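Local atomic coordinates of cytochrome P450 reductase (Amycolatopsis methanolica 239, PDB entry 5OGX), a protein that transfers electrons from NADH, through FAD and a [2Fe-2S] cluster, to the cytochrome P450 partner that O-demethylates guaiacol and other lignin-derived aromatics. Residues 297-311 and 320-334. Sequence-based numbering, arbitrary orientation.
Sequences RGWSGWLCGPPAMVE and RRMSPRRIHREKFTP. With FAD (flavin-adenine dinucleotide), chain B.
Strands 300-305 and 327-331 run parallel, their axes 10° apart, and six backbone hydrogen bonds, from G301 N to R326 O at one end to F332 N to G305 O at the other, tie them together. They are the two strands of a right-handed beta-alpha-beta crossover through helix 307-319, and strand 327-331 closes one edge of the parallel sheet of the NAD-binding domain. On the face carrying W302, C304, H328 and E330, the imidazole of H328 lies flat over the six-membered ring of W302, centroids 3.7 Å apart and planes 7° from parallel. With both CG atoms anti to their carbonyl carbons, the two side chains leave the sheet in the same direction, which lays one ring on the other. An alanine in place of W302 would probably strip H328 of this stacking surface and leave its imidazole freer to turn. In one of two conformers of S300, its OG takes weak bonds from R326 NE and NH2, each 2.8 Å away, and shares water 3 with H328 NE2; these links hold for that conformer only. R326 NH1 forms a salt bridge with D206. M322 reaches back to G301, where SD lies 3.6 Å from the backbone N and a side chain would collide with the sulfur. On the crossover side, V310 packs CG1 on R329 CB, and the K331 chain, extended beyond CG, brings NZ to E311 OE2 in a 3.1 Å salt bridge. Beyond the strand ends, the F332 ring covers the flavin with one face, and P334 touches the adenine. C304 SG, anti to its own N (chi1 173°), approaches the F332 ring obliquely, 3.2 Å from CE1, the carbon that also lies 3.1 Å from FAD N5.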
# COMPACT_ATOMS: atom_id res chain seq x y z
N ARG A 297 -2.30 -20.42 13.15
CA ARG A 297 -1.66 -21.35 12.23
C ARG A 297 -2.60 -21.69 11.08
O ARG A 297 -3.77 -22.06 11.30
CB ARG A 297 -1.22 -22.61 12.95
CG ARG A 297 -0.27 -23.44 12.09
CD ARG A 297 0.50 -24.46 12.89
NE ARG A 297 1.48 -25.11 12.02
CZ ARG A 297 1.91 -26.36 12.20
NH1 ARG A 297 1.47 -27.07 13.22
NH2 ARG A 297 2.80 -26.89 11.36
N GLY A 298 -2.10 -21.54 9.85
CA GLY A 298 -2.89 -21.79 8.67
C GLY A 298 -3.61 -20.57 8.14
O GLY A 298 -4.23 -20.65 7.07
N TRP A 299 -3.53 -19.45 8.85
CA TRP A 299 -4.13 -18.20 8.42
C TRP A 299 -3.15 -17.38 7.59
O TRP A 299 -1.94 -17.59 7.63
CB TRP A 299 -4.55 -17.38 9.65
CG TRP A 299 -5.81 -17.88 10.23
CD1 TRP A 299 -6.01 -19.06 10.88
CD2 TRP A 299 -7.08 -17.22 10.17
NE1 TRP A 299 -7.35 -19.17 11.26
CE2 TRP A 299 -8.01 -18.04 10.84
CE3 TRP A 299 -7.50 -15.99 9.64
CZ2 TRP A 299 -9.36 -17.69 10.97
CZ3 TRP A 299 -8.85 -15.63 9.78
CH2 TRP A 299 -9.75 -16.48 10.45
N SER A 300 -3.71 -16.48 6.79
CA SER A 300 -2.94 -15.41 6.18
C SER A 300 -3.33 -14.11 6.87
O SER A 300 -4.45 -13.98 7.37
CB SER A 300 -3.19 -15.31 4.67
OG SER A 300 -3.00 -16.58 4.03
N GLY A 301 -2.39 -13.17 6.93
CA GLY A 301 -2.66 -11.90 7.61
C GLY A 301 -2.18 -10.71 6.81
O GLY A 301 -1.11 -10.74 6.21
N TRP A 302 -2.97 -9.65 6.84
CA TRP A 302 -2.75 -8.45 6.05
C TRP A 302 -2.86 -7.26 6.98
O TRP A 302 -3.94 -6.98 7.50
CB TRP A 302 -3.78 -8.35 4.92
CG TRP A 302 -3.76 -9.58 4.05
CD1 TRP A 302 -4.22 -10.84 4.35
CD2 TRP A 302 -3.21 -9.65 2.75
NE1 TRP A 302 -3.98 -11.69 3.29
CE2 TRP A 302 -3.35 -10.98 2.30
CE3 TRP A 302 -2.59 -8.71 1.92
CZ2 TRP A 302 -2.90 -11.39 1.06
CZ3 TRP A 302 -2.13 -9.13 0.68
CH2 TRP A 302 -2.30 -10.46 0.26
N LEU A 303 -1.75 -6.53 7.20
CA LEU A 303 -1.73 -5.43 8.15
C LEU A 303 -1.39 -4.14 7.41
O LEU A 303 -0.41 -4.09 6.67
CB LEU A 303 -0.68 -5.66 9.26
CG LEU A 303 -0.96 -6.70 10.34
CD1 LEU A 303 0.33 -7.32 10.81
CD2 LEU A 303 -1.66 -6.04 11.52
N CYS A 304 -2.18 -3.09 7.65
CA CYS A 304 -1.88 -1.82 7.00
C CYS A 304 -2.20 -0.67 7.95
O CYS A 304 -3.26 -0.65 8.57
CB CYS A 304 -2.66 -1.69 5.70
SG CYS A 304 -2.52 -0.08 4.94
N GLY A 305 -1.29 0.28 8.04
CA GLY A 305 -1.49 1.42 8.92
C GLY A 305 -0.15 2.03 9.27
O GLY A 305 0.85 1.80 8.60
N PRO A 306 -0.10 2.81 10.35
CA PRO A 306 1.17 3.38 10.78
C PRO A 306 2.21 2.30 11.00
O PRO A 306 1.87 1.17 11.40
CB PRO A 306 0.81 4.10 12.09
CG PRO A 306 -0.66 4.42 11.93
CD PRO A 306 -1.23 3.23 11.20
N PRO A 307 3.49 2.61 10.76
CA PRO A 307 4.52 1.55 10.82
C PRO A 307 4.57 0.79 12.14
O PRO A 307 4.73 -0.44 12.13
CB PRO A 307 5.84 2.32 10.60
CG PRO A 307 5.47 3.65 10.09
CD PRO A 307 4.02 3.92 10.36
N ALA A 308 4.48 1.48 13.27
CA ALA A 308 4.64 0.78 14.54
C ALA A 308 3.50 -0.21 14.76
O ALA A 308 3.71 -1.30 15.30
CB ALA A 308 4.70 1.79 15.69
N MET A 309 2.28 0.18 14.36
CA MET A 309 1.13 -0.71 14.45
C MET A 309 1.33 -1.95 13.59
O MET A 309 1.02 -3.08 14.01
CB MET A 309 -0.13 0.04 14.02
CG MET A 309 -1.40 -0.76 14.14
SD MET A 309 -2.28 -0.85 12.55
CE MET A 309 -1.34 -2.03 11.66
N VAL A 310 1.84 -1.77 12.37
CA VAL A 310 2.08 -2.92 11.51
C VAL A 310 3.15 -3.82 12.12
O VAL A 310 2.98 -5.04 12.21
CB VAL A 310 2.47 -2.45 10.10
CG1 VAL A 310 2.87 -3.65 9.24
CG2 VAL A 310 1.31 -1.72 9.42
N GLU A 311 4.26 -3.23 12.57
CA GLU A 311 5.34 -4.07 13.08
C GLU A 311 4.92 -4.81 14.34
O GLU A 311 5.24 -5.99 14.51
CB GLU A 311 6.60 -3.24 13.32
CG GLU A 311 7.36 -2.99 12.01
CD GLU A 311 7.70 -4.27 11.21
OE1 GLU A 311 8.86 -4.73 11.30
OE2 GLU A 311 6.85 -4.81 10.47
N ARG A 320 1.34 -16.14 17.75
CA ARG A 320 0.21 -17.05 17.70
C ARG A 320 0.34 -18.04 16.54
O ARG A 320 -0.67 -18.65 16.15
CB ARG A 320 -1.10 -16.27 17.62
CG ARG A 320 -1.41 -15.47 18.89
CD ARG A 320 -1.01 -16.25 20.13
NE ARG A 320 -1.47 -15.65 21.38
CZ ARG A 320 -2.63 -15.94 21.97
NH1 ARG A 320 -3.45 -16.82 21.42
NH2 ARG A 320 -2.97 -15.34 23.11
N ARG A 321 1.54 -18.18 15.99
CA ARG A 321 1.96 -19.25 15.11
C ARG A 321 1.41 -19.10 13.70
O ARG A 321 1.37 -20.07 12.94
CB ARG A 321 1.62 -20.62 15.70
CG ARG A 321 2.47 -20.91 16.96
CD ARG A 321 1.94 -22.07 17.78
NE ARG A 321 2.28 -23.35 17.17
CZ ARG A 321 1.39 -24.18 16.66
NH1 ARG A 321 0.10 -23.86 16.69
NH2 ARG A 321 1.77 -25.33 16.11
N MET A 322 1.05 -17.88 13.30
CA MET A 322 0.78 -17.62 11.89
C MET A 322 2.11 -17.65 11.13
O MET A 322 3.13 -17.18 11.63
CB MET A 322 0.08 -16.26 11.74
CG MET A 322 -0.46 -15.99 10.35
SD MET A 322 -1.15 -14.37 10.10
CE MET A 322 -2.49 -14.39 11.32
N SER A 323 2.08 -18.24 9.94
CA SER A 323 3.33 -18.48 9.20
C SER A 323 3.90 -17.19 8.62
O SER A 323 3.18 -16.45 7.94
CB SER A 323 3.07 -19.48 8.07
OG SER A 323 2.72 -20.75 8.61
N PRO A 324 5.19 -16.89 8.85
CA PRO A 324 5.81 -15.72 8.20
C PRO A 324 5.52 -15.60 6.72
O PRO A 324 5.38 -14.49 6.19
CB PRO A 324 7.32 -15.95 8.44
CG PRO A 324 7.39 -16.74 9.66
CD PRO A 324 6.12 -17.61 9.71
N ARG A 325 5.41 -16.74 6.02
CA ARG A 325 5.18 -16.72 4.59
C ARG A 325 3.84 -16.10 4.23
O ARG A 325 3.65 -15.65 3.09
CB ARG A 325 5.26 -18.15 4.06
CG ARG A 325 5.19 -18.28 2.56
CD ARG A 325 5.47 -19.71 2.16
NE ARG A 325 6.03 -19.78 0.82
CZ ARG A 325 7.33 -19.89 0.57
NH1 ARG A 325 8.19 -19.97 1.57
NH2 ARG A 325 7.75 -19.96 -0.69
N ARG A 326 2.91 -16.07 5.17
CA ARG A 326 1.54 -15.66 4.88
C ARG A 326 1.18 -14.35 5.57
O ARG A 326 -0.01 -14.04 5.71
CB ARG A 326 0.58 -16.77 5.29
CG ARG A 326 0.89 -18.06 4.55
CD ARG A 326 -0.11 -19.16 4.87
NE ARG A 326 -1.43 -18.88 4.33
CZ ARG A 326 -1.93 -19.44 3.23
NH1 ARG A 326 -1.21 -20.32 2.53
NH2 ARG A 326 -3.16 -19.12 2.82
N ILE A 327 2.18 -13.57 5.96
CA ILE A 327 1.96 -12.28 6.60
C ILE A 327 2.35 -11.19 5.62
O ILE A 327 3.49 -11.18 5.12
CB ILE A 327 2.73 -12.17 7.92
CG1 ILE A 327 2.29 -13.26 8.90
CG2 ILE A 327 2.60 -10.76 8.49
CD1 ILE A 327 3.09 -13.31 10.19
N HIS A 328 1.43 -10.28 5.37
CA HIS A 328 1.60 -9.23 4.37
C HIS A 328 1.46 -7.87 5.05
O HIS A 328 0.60 -7.70 5.92
CB HIS A 328 0.55 -9.38 3.25
CG HIS A 328 0.46 -10.77 2.70
ND1 HIS A 328 1.07 -11.15 1.52
CD2 HIS A 328 -0.17 -11.88 3.16
CE1 HIS A 328 0.82 -12.43 1.28
NE2 HIS A 328 0.07 -12.89 2.27
N ARG A 329 2.28 -6.89 4.66
CA ARG A 329 2.35 -5.62 5.38
C ARG A 329 2.38 -4.45 4.42
O ARG A 329 3.04 -4.53 3.38
CB ARG A 329 3.61 -5.50 6.27
CG ARG A 329 4.16 -6.78 6.85
CD ARG A 329 5.69 -6.85 6.78
NE ARG A 329 6.18 -8.02 7.50
CZ ARG A 329 6.08 -9.27 7.05
NH1 ARG A 329 5.54 -9.51 5.87
NH2 ARG A 329 6.53 -10.27 7.78
N GLU A 330 1.69 -3.36 4.79
CA GLU A 330 1.80 -2.07 4.11
C GLU A 330 1.92 -0.99 5.17
O GLU A 330 0.97 -0.73 5.92
CB GLU A 330 0.59 -1.81 3.19
CG GLU A 330 0.74 -0.53 2.37
CD GLU A 330 1.52 -0.79 1.08
OE1 GLU A 330 2.66 -1.29 1.17
OE2 GLU A 330 0.99 -0.51 -0.01
N LYS A 331 3.08 -0.35 5.28
CA LYS A 331 3.26 0.66 6.31
C LYS A 331 3.09 2.06 5.75
O LYS A 331 3.74 2.43 4.76
CB LYS A 331 4.64 0.53 6.96
CG LYS A 331 4.96 -0.89 7.38
CD LYS A 331 6.41 -0.97 7.82
CE LYS A 331 6.62 -2.08 8.80
NZ LYS A 331 8.03 -2.56 8.74
N PHE A 332 2.21 2.85 6.39
CA PHE A 332 1.97 4.25 6.03
C PHE A 332 3.06 5.12 6.68
O PHE A 332 2.81 5.95 7.55
CB PHE A 332 0.58 4.70 6.47
CG PHE A 332 -0.57 4.13 5.66
CD1 PHE A 332 -0.34 3.24 4.63
CD2 PHE A 332 -1.88 4.51 5.94
CE1 PHE A 332 -1.40 2.73 3.87
CE2 PHE A 332 -2.94 4.02 5.20
CZ PHE A 332 -2.70 3.12 4.16
N THR A 333 4.29 4.92 6.23
CA THR A 333 5.41 5.61 6.85
C THR A 333 5.42 7.09 6.46
O THR A 333 5.38 7.40 5.26
CB THR A 333 6.73 4.96 6.44
OG1 THR A 333 6.72 3.59 6.86
CG2 THR A 333 7.88 5.67 7.11
N PRO A 334 5.50 8.01 7.41
CA PRO A 334 5.56 9.43 7.07
C PRO A 334 6.71 9.73 6.11
O PRO A 334 7.77 9.10 6.15
CB PRO A 334 5.77 10.11 8.43
CG PRO A 334 5.05 9.19 9.38
CD PRO A 334 5.37 7.80 8.87
PA FAD B . 3.46 15.64 6.51
O1A FAD B . 3.61 17.10 6.14
O2A FAD B . 4.40 14.72 5.77
O5B FAD B . 3.71 15.42 8.13
C5B FAD B . 3.44 16.48 9.02
C4B FAD B . 4.04 16.10 10.40
O4B FAD B . 3.33 15.15 10.94
C3B FAD B . 5.45 15.51 10.22
O3B FAD B . 6.23 15.90 11.26
C2B FAD B . 5.22 13.98 10.20
O2B FAD B . 6.45 13.23 10.59
C1B FAD B . 4.23 13.80 11.03
N9A FAD B . 3.34 12.76 10.59
C8A FAD B . 3.24 12.26 9.35
N7A FAD B . 2.27 11.33 9.37
C5A FAD B . 1.77 11.27 10.61
C6A FAD B . 0.78 10.49 11.16
N6A FAD B . -0.14 9.45 10.73
N1A FAD B . 0.46 10.62 12.44
C2A FAD B . 1.12 11.52 13.22
N3A FAD B . 2.10 12.30 12.68
C4A FAD B . 2.42 12.16 11.37
N1 FAD B . -2.39 8.05 4.29
C2 FAD B . -3.85 8.04 4.21
O2 FAD B . -4.48 8.84 4.83
N3 FAD B . -4.52 7.06 3.36
C4 FAD B . -3.81 6.07 2.60
O4 FAD B . -4.39 5.28 1.93
C4X FAD B . -2.32 6.08 2.71
N5 FAD B . -1.58 5.13 1.95
C5X FAD B . -0.12 5.14 2.09
C6 FAD B . 0.60 4.17 1.39
C7 FAD B . 1.99 4.20 1.53
C7M FAD B . 2.62 3.09 0.69
C8 FAD B . 2.62 5.16 2.32
C8M FAD B . 4.15 5.12 2.40
C9 FAD B . 1.90 6.11 3.02
C9A FAD B . 0.52 6.09 2.90
N10 FAD B . -0.24 7.11 3.65
C10 FAD B . -1.66 7.06 3.55
C1' FAD B . 0.44 8.15 4.44
C2' FAD B . 0.41 9.39 3.44
O2' FAD B . 1.15 9.18 2.25
C3' FAD B . 0.93 10.71 4.05
O3' FAD B . 2.15 10.43 4.69
C4' FAD B . -0.06 11.29 5.08
O4' FAD B . -1.26 11.63 4.44
C5' FAD B . 0.52 12.55 5.75
O5' FAD B . 1.06 13.40 4.76
P FAD B . 1.06 15.02 5.02
O1P FAD B . 1.81 15.66 3.88
O2P FAD B . -0.33 15.54 5.29
O3P FAD B . 1.90 15.20 6.42
O HOH W 1 -0.25 -19.45 8.74
O HOH W 2 -4.95 -18.93 5.00
O HOH W 3 -0.95 -15.58 2.08